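Local coordinates for ATP12 ATPase (Paracoccus denitrificans, PDB 2R31), which belongs to the ATP12 family of chaperones and probably assists assembly of the F1 part of ATP synthase, at residues Ala54-Ala59 / Pro70-Ala75; Asp191-His196 / Ala226-Glu231. All blocks are in the same frame, centred on the assembly; numbering follows the deposited sequence. Where two conformers were deposited one is given.

Interaction 1. Residues Ala54-Ala59 / Pro70-Ala75; sequences AEEWQA and PLTRSA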
ATOM      1  N   ALA A  54      19.281  -1.339  -5.303  1.00  7.23           N
ATOM      2  CA  ALA A  54      20.621  -1.853  -5.494  1.00  7.72           C
ATOM      3  C   ALA A  54      21.005  -2.783  -4.345  1.00  7.53           C
ATOM      4  O   ALA A  54      21.609  -3.828  -4.588  1.00  8.30           O
ATOM      5  CB  ALA A  54      21.601  -0.718  -5.658  1.00  8.12           C
ATOM      6  N   GLU A  55      20.662  -2.427  -3.100  1.00  7.96           N
ATOM      7  CA  GLU A  55      20.944  -3.314  -1.974  0.55  8.72           C
ATOM      8  C   GLU A  55      20.276  -4.666  -2.135  1.00  8.27           C
ATOM      9  O   GLU A  55      20.833  -5.717  -1.760  1.00  9.11           O
ATOM     10  CB  GLU A  55      20.559  -2.665  -0.642  0.55  9.50           C
ATOM     11  CG  GLU A  55      21.370  -1.483  -0.173  0.55 11.59           C
ATOM     12  CD  GLU A  55      20.797  -0.701   0.980  0.55 19.59           C
ATOM     13  OE1 GLU A  55      19.581  -0.827   1.291  0.55 26.22           O
ATOM     14  OE2 GLU A  55      21.524   0.104   1.622  0.55 27.68           O
ATOM     15  N   GLU A  56      19.043  -4.719  -2.652  1.00  7.52           N
ATOM     16  CA  GLU A  56      18.363  -5.993  -2.895  1.00  7.60           C
ATOM     17  C   GLU A  56      19.158  -6.854  -3.876  1.00  7.48           C
ATOM     18  O   GLU A  56      19.332  -8.057  -3.676  1.00  9.11           O
ATOM     19  CB  GLU A  56      16.945  -5.799  -3.411  1.00  7.27           C
ATOM     20  CG  GLU A  56      16.015  -5.128  -2.426  1.00  7.64           C
ATOM     21  CD  GLU A  56      14.584  -5.005  -2.898  1.00  7.72           C
ATOM     22  OE1 GLU A  56      14.298  -5.093  -4.107  1.00  8.28           O
ATOM     23  OE2 GLU A  56      13.712  -4.780  -1.999  1.00  8.59           O
ATOM     24  N   TRP A  57      19.629  -6.270  -4.955  1.00  7.11           N
ATOM     25  CA  TRP A  57      20.364  -7.028  -5.978  1.00  7.52           C
ATOM     26  C   TRP A  57      21.789  -7.391  -5.513  1.00  8.20           C
ATOM     27  O   TRP A  57      22.276  -8.446  -5.865  1.00  9.76           O
ATOM     28  CB  TRP A  57      20.374  -6.221  -7.316  1.00  7.72           C
ATOM     29  CG  TRP A  57      18.975  -6.303  -7.903  1.00  7.37           C
ATOM     30  CD1 TRP A  57      17.906  -5.500  -7.621  1.00  8.04           C
ATOM     31  CD2 TRP A  57      18.473  -7.284  -8.789  1.00  7.44           C
ATOM     32  NE1 TRP A  57      16.797  -5.884  -8.286  1.00  8.26           N
ATOM     33  CE2 TRP A  57      17.108  -7.016  -9.017  1.00  7.86           C
ATOM     34  CE3 TRP A  57      19.026  -8.410  -9.435  1.00  8.72           C
ATOM     35  CZ2 TRP A  57      16.308  -7.787  -9.825  1.00  9.28           C
ATOM     36  CZ3 TRP A  57      18.242  -9.166 -10.228  1.00 10.10           C
ATOM     37  CH2 TRP A  57      16.891  -8.878 -10.453  1.00 10.72           C
ATOM     38  N   GLN A  58      22.398  -6.565  -4.658  1.00  8.38           N
ATOM     39  CA  GLN A  58      23.695  -6.896  -4.055  1.00 10.03           C
ATOM     40  C   GLN A  58      23.565  -8.022  -3.085  1.00 10.21           C
ATOM     41  O   GLN A  58      24.492  -8.834  -2.882  1.00 12.04           O
ATOM     42  CB  GLN A  58      24.260  -5.646  -3.361  1.00 11.82           C
ATOM     43  CG  GLN A  58      25.584  -5.857  -2.685  1.00 14.32           C
ATOM     44  CD  GLN A  58      26.576  -6.581  -3.478  1.00 21.12           C
ATOM     45  OE1 GLN A  58      26.747  -6.686  -4.640  1.00 26.66           O
ATOM     46  NE2 GLN A  58      27.452  -7.271  -2.737  1.00 31.97           N
ATOM     47  N   ALA A  59      22.407  -8.177  -2.436  1.00  9.85           N
ATOM     48  CA  ALA A  59      22.189  -9.193  -1.427  1.00 11.57           C
ATOM     49  C   ALA A  59      21.875 -10.580  -1.991  1.00 12.85           C
ATOM     50  O   ALA A  59      21.788 -11.561  -1.258  1.00 19.59           O
ATOM     51  CB  ALA A  59      21.041  -8.756  -0.510  1.00 13.33           C
ATOM     52  N   PRO A  70      11.344  -6.827  -2.108  0.69  7.45           N
ATOM     53  CA  PRO A  70      10.027  -6.202  -2.158  0.69  7.12           C
ATOM     54  C   PRO A  70       9.982  -4.876  -2.909  0.69  6.73           C
ATOM     55  O   PRO A  70       8.943  -4.504  -3.487  0.69  6.71           O
ATOM     56  CB  PRO A  70       9.698  -5.987  -0.658  0.69  7.03           C
ATOM     57  CG  PRO A  70      11.055  -5.819  -0.031  0.69  6.96           C
ATOM     58  CD  PRO A  70      11.865  -6.870  -0.725  0.69  7.29           C
ATOM     59  N   LEU A  71      11.073  -4.142  -2.884  1.00  6.73           N
ATOM     60  CA  LEU A  71      11.115  -2.839  -3.543  1.00  6.18           C
ATOM     61  C   LEU A  71      11.195  -3.001  -5.051  1.00  6.02           C
ATOM     62  O   LEU A  71      10.577  -2.261  -5.802  1.00  6.45           O
ATOM     63  CB  LEU A  71      12.297  -2.016  -3.034  1.00  6.61           C
ATOM     64  CG  LEU A  71      12.297  -1.681  -1.555  1.00  6.95           C
ATOM     65  CD1 LEU A  71      13.643  -1.090  -1.156  1.00  7.84           C
ATOM     66  CD2 LEU A  71      11.155  -0.740  -1.202  1.00  7.02           C
ATOM     67  N   THR A  72      11.993  -3.990  -5.505  1.00  6.59           N
ATOM     68  CA  THR A  72      11.988  -4.331  -6.929  1.00  6.59           C
ATOM     69  C   THR A  72      10.598  -4.715  -7.389  1.00  6.70           C
ATOM     70  O   THR A  72      10.143  -4.272  -8.464  1.00  7.33           O
ATOM     71  CB  THR A  72      12.993  -5.486  -7.189  1.00  7.64           C
ATOM     72  OG1 THR A  72      14.311  -5.081  -6.856  1.00  7.69           O
ATOM     73  CG2 THR A  72      12.977  -5.892  -8.663  1.00 10.57           C
ATOM     74  N   ARG A  73       9.891  -5.532  -6.603  0.55  7.04           N
ATOM     75  CA  ARG A  73       8.550  -5.957  -6.930  0.55  8.45           C
ATOM     76  C   ARG A  73       7.612  -4.746  -7.064  0.55  7.03           C
ATOM     77  O   ARG A  73       6.811  -4.703  -8.008  0.55  7.49           O
ATOM     78  CB  ARG A  73       8.051  -6.929  -5.854  0.55  9.42           C
ATOM     79  CG  ARG A  73       6.700  -7.548  -5.923  0.55 12.74           C
ATOM     80  CD  ARG A  73       6.585  -8.871  -5.195  0.55 15.15           C
ATOM     81  NE  ARG A  73       6.310  -8.910  -3.751  0.55 19.35           N
ATOM     82  CZ  ARG A  73       7.200  -9.266  -2.856  0.55 17.61           C
ATOM     83  NH1 ARG A  73       8.354  -9.458  -3.504  0.55 16.00           N
ATOM     84  NH2 ARG A  73       7.149  -9.378  -1.523  0.55 15.59           N
ATOM     85  N   SER A  74       7.691  -3.799  -6.146  1.00  7.03           N
ATOM     86  CA  SER A  74       6.868  -2.591  -6.215  1.00  7.25           C
ATOM     87  C   SER A  74       7.226  -1.712  -7.386  1.00  6.25           C
ATOM     88  O   SER A  74       6.348  -1.169  -8.057  1.00  6.62           O
ATOM     89  CB  SER A  74       7.050  -1.825  -4.891  1.00  8.92           C
ATOM     90  OG  SER A  74       6.608  -2.449  -3.762  1.00 11.21           O
ATOM     91  N   ALA A  75       8.516  -1.558  -7.676  1.00  6.02           N
ATOM     92  CA  ALA A  75       8.930  -0.751  -8.818  1.00  5.94           C
ATOM     93  C   ALA A  75       8.496  -1.371 -10.127  1.00  5.77           C
ATOM     94  O   ALA A  75       8.063  -0.658 -11.047  1.00  6.60           O
ATOM     95  CB  ALA A  75      10.432  -0.543  -8.786  1.00  6.90           C
TER
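The indole of W57 turns its edge to T72. CG2 of T72 lies in the ring plane near NE1 and CZ2, while OG1 sits at the same edge, tilted 25° from the plane. NE1 of W57 donates to OG1 of T72 over 3.0 Å, on a bent path (139°). The W13 ring also meets that of W57, with the planes at about 55°. The other flat group is the carboxylate of E56, which takes its bonds at both oxygens. OE2 accepts from N of L71 at 2.9 Å with its syn lone pair. OE1 is gripped twice, by N of T72 at 2.9 Å and by the hydroxyl OG1 of T72 at 2.7 Å. The E56 chain, extended beyond CG, carries the carboxylate across to these donors, and the P70 ring borders OE2. T72 OG1 thus relays between indole and carboxylate. An alanine in place of E56 would probably leave the N-H groups of L71 and T72 without these acceptors and the T72 hydroxyl less firmly held. A carboxylate from helix 47-58 binds two first-turn amides at the N-terminus of helix 70-82, whose dipole would probably favour the negative charge.

Interaction 2. Residues Asp191-His196 / Ala226-Glu231; sequences DAPTAH and AMRDSE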
ATOM      1  N   ASP A 191       0.955   5.246  11.238  1.00  7.41           N
ATOM      2  CA  ASP A 191       1.855   4.357  10.519  1.00  7.40           C
ATOM      3  C   ASP A 191       1.093   3.082  10.097  1.00  7.07           C
ATOM      4  O   ASP A 191      -0.065   2.850  10.440  1.00  7.40           O
ATOM      5  CB  ASP A 191       3.093   4.070  11.361  1.00  8.21           C
ATOM      6  CG  ASP A 191       2.845   3.331  12.629  1.00  8.53           C
ATOM      7  OD1 ASP A 191       1.737   2.840  12.881  1.00  9.29           O
ATOM      8  OD2 ASP A 191       3.842   3.229  13.420  1.00 13.90           O
ATOM      9  N   ALA A 192       1.787   2.273   9.301  1.00  7.30           N
ATOM     10  CA  ALA A 192       1.138   1.068   8.765  1.00  7.80           C
ATOM     11  C   ALA A 192       0.766   0.083   9.867  1.00  7.46           C
ATOM     12  O   ALA A 192      -0.325  -0.502   9.773  1.00  8.04           O
ATOM     13  CB  ALA A 192       2.023   0.421   7.698  1.00 10.98           C
ATOM     14  N   PRO A 193       1.567  -0.164  10.897  1.00  8.09           N
ATOM     15  CA  PRO A 193       1.119  -1.075  11.967  1.00  8.56           C
ATOM     16  C   PRO A 193      -0.155  -0.603  12.644  1.00  7.89           C
ATOM     17  O   PRO A 193      -1.038  -1.393  13.009  1.00  8.50           O
ATOM     18  CB  PRO A 193       2.335  -1.145  12.899  1.00 11.56           C
ATOM     19  CG  PRO A 193       3.498  -0.812  12.034  1.00 13.73           C
ATOM     20  CD  PRO A 193       2.995   0.173  11.031  1.00  9.26           C
ATOM     21  N   THR A 194      -0.293   0.725  12.839  1.00  7.73           N
ATOM     22  CA  THR A 194      -1.504   1.275  13.418  1.00  7.47           C
ATOM     23  C   THR A 194      -2.702   1.113  12.482  1.00  7.12           C
ATOM     24  O   THR A 194      -3.800   0.704  12.916  1.00  7.83           O
ATOM     25  CB  THR A 194      -1.283   2.746  13.805  1.00  7.62           C
ATOM     26  OG1 THR A 194      -0.219   2.815  14.749  1.00  9.68           O
ATOM     27  CG2 THR A 194      -2.529   3.378  14.366  1.00  9.90           C
ATOM     28  N   ALA A 195      -2.518   1.399  11.193  1.00  6.70           N
ATOM     29  CA  ALA A 195      -3.573   1.198  10.237  1.00  7.00           C
ATOM     30  C   ALA A 195      -4.060  -0.270  10.226  1.00  6.49           C
ATOM     31  O   ALA A 195      -5.235  -0.571  10.188  1.00  7.75           O
ATOM     32  CB  ALA A 195      -3.114   1.563   8.834  1.00  7.17           C
ATOM     33  N   HIS A 196      -3.076  -1.191  10.260  1.00  7.31           N
ATOM     34  CA  HIS A 196      -3.403  -2.627  10.286  1.00  7.59           C
ATOM     35  C   HIS A 196      -4.236  -2.982  11.517  1.00  8.12           C
ATOM     36  O   HIS A 196      -5.308  -3.621  11.418  1.00  8.50           O
ATOM     37  CB  HIS A 196      -2.091  -3.413  10.247  1.00  8.94           C
ATOM     38  CG  HIS A 196      -2.307  -4.885  10.341  1.00  9.45           C
ATOM     39  ND1 HIS A 196      -2.905  -5.627   9.365  1.00 12.99           N
ATOM     40  CD2 HIS A 196      -1.961  -5.682  11.394  1.00  9.98           C
ATOM     41  CE1 HIS A 196      -2.886  -6.905   9.803  1.00 12.78           C
ATOM     42  NE2 HIS A 196      -2.344  -6.957  10.988  1.00 12.38           N
ATOM     43  N   ALA A 226       3.087  -6.858   4.351  1.00  8.80           N
ATOM     44  CA  ALA A 226       2.797  -6.258   3.060  1.00  7.92           C
ATOM     45  C   ALA A 226       2.552  -4.762   3.196  1.00  7.30           C
ATOM     46  O   ALA A 226       3.005  -3.944   2.365  1.00  7.38           O
ATOM     47  CB  ALA A 226       1.602  -6.935   2.397  1.00  9.75           C
ATOM     48  N   MET A 227       1.812  -4.362   4.215  1.00  7.65           N
ATOM     49  CA  MET A 227       1.523  -2.936   4.426  0.84  6.99           C
ATOM     50  C   MET A 227       2.808  -2.203   4.809  1.00  6.28           C
ATOM     51  O   MET A 227       3.032  -1.064   4.357  1.00  6.66           O
ATOM     52  CB  MET A 227       0.418  -2.757   5.455  0.84  6.53           C
ATOM     53  CG  MET A 227      -0.939  -3.253   4.969  0.84  6.87           C
ATOM     54  SD  MET A 227      -2.227  -3.242   6.227  0.84  8.02           S
ATOM     55  CE  MET A 227      -2.468  -1.478   6.513  0.84  9.84           C
ATOM     56  N   ARG A 228       3.694  -2.814   5.616  1.00  6.88           N
ATOM     57  CA  ARG A 228       4.992  -2.221   5.911  0.53  6.65           C
ATOM     58  C   ARG A 228       5.807  -2.025   4.642  1.00  5.73           C
ATOM     59  O   ARG A 228       6.520  -1.031   4.477  1.00  6.40           O
ATOM     60  CB  ARG A 228       5.796  -3.055   6.926  0.53  7.95           C
ATOM     61  CG  ARG A 228       5.259  -3.053   8.370  0.53  9.48           C
ATOM     62  CD  ARG A 228       6.230  -3.838   9.263  0.53 14.13           C
ATOM     63  NE  ARG A 228       5.700  -4.262  10.539  0.53 14.98           N
ATOM     64  CZ  ARG A 228       5.711  -3.496  11.629  0.53 17.01           C
ATOM     65  NH1 ARG A 228       6.242  -2.280  11.417  0.53 17.53           N
ATOM     66  NH2 ARG A 228       5.236  -3.827  12.833  0.53 16.82           N
ATOM     67  N   ASP A 229       5.740  -2.988   3.721  1.00  6.01           N
ATOM     68  CA  ASP A 229       6.480  -2.864   2.446  1.00  6.06           C
ATOM     69  C   ASP A 229       5.942  -1.702   1.624  1.00  5.73           C
ATOM     70  O   ASP A 229       6.719  -0.957   1.037  1.00  6.40           O
ATOM     71  CB  ASP A 229       6.414  -4.172   1.691  1.00  6.54           C
ATOM     72  CG  ASP A 229       7.348  -5.277   2.188  1.00  7.00           C
ATOM     73  OD1 ASP A 229       8.360  -4.957   2.864  1.00  8.22           O
ATOM     74  OD2 ASP A 229       7.055  -6.468   1.881  1.00  8.25           O
ATOM     75  N   SER A 230       4.613  -1.524   1.576  1.00  5.67           N
ATOM     76  CA  SER A 230       4.071  -0.388   0.844  1.00  6.04           C
ATOM     77  C   SER A 230       4.428   0.941   1.458  1.00  5.25           C
ATOM     78  O   SER A 230       4.754   1.907   0.759  1.00  5.56           O
ATOM     79  CB  SER A 230       2.537  -0.545   0.727  1.00  7.37           C
ATOM     80  OG  SER A 230       2.146  -1.603  -0.085  1.00 12.41           O
ATOM     81  N   GLU A 231       4.381   1.023   2.790  1.00  5.60           N
ATOM     82  CA  GLU A 231       4.788   2.218   3.509  1.00  5.52           C
ATOM     83  C   GLU A 231       6.235   2.563   3.238  1.00  5.31           C
ATOM     84  O   GLU A 231       6.594   3.735   3.023  1.00  5.61           O
ATOM     85  CB  GLU A 231       4.514   1.985   5.002  1.00  6.45           C
ATOM     86  CG  GLU A 231       4.983   3.065   5.929  1.00  8.60           C
ATOM     87  CD  GLU A 231       4.724   2.629   7.382  1.00  9.09           C
ATOM     88  OE1 GLU A 231       5.213   1.518   7.803  1.00 10.57           O
ATOM     89  OE2 GLU A 231       4.054   3.334   8.111  1.00 10.93           O
TER
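E231 reaches across to the start of helix 192-199 and accepts from N of A192 with OE2, at 2.8 Å. Its CG is anti to the backbone N and the chain stays extended to CD, which sends the carboxylate to that amide. The N-H meets OE2 from above the carboxylate plane, 47° out of it. OE1 lies 3.4 Å from CB of A192, so the methyl packs against the same group. D191 caps the helix from within its own segment. Its CG stands between the backbone N and the carbonyl carbon (chi1 64°), which brings OD1 back over the first turn. There OD1 takes N of T194 at 2.9 Å and OG1 of T194 at 2.7 Å, from opposite faces of the carboxylate plane.

In one of its two conformers, R228 is extended from CG to NE and lays one guanidinium face over CG of P193. M227 also has two conformers, and in one it bends at its last torsion. Its CE then turns to CB of A195, 3.9 Å away, and SD lies 4.0 Å from ND1 of H196, oblique to the imidazole.

The two short helical segments run at 140° to each other. Helix 163-174 adds L172 beside M227. V185 of helix 179-186 touches both A195 and E231. Farther back on helix 214-236, L224 packs on P193 and H196.

In the fold
Interaction 1 closes before interaction 2 opens along the chain, and their centres lie about 18 Å apart. Interaction 1 joins helices 47-58 and 70-82, about 17 Å from the centre of the chain. Interaction 2 joins helices 192-199 and 214-236, about 7 Å from it. Helix 214-236 links the two regions: D229 lies on the 226-231 segment, and its OD2 comes 3.7 Å from CB of P70. Farther along, F233 and L236 pack on L71. The last long helix thus lies between the early helical pair and helix 192-199, bringing distant parts of the sequence together in one mainly helical chain.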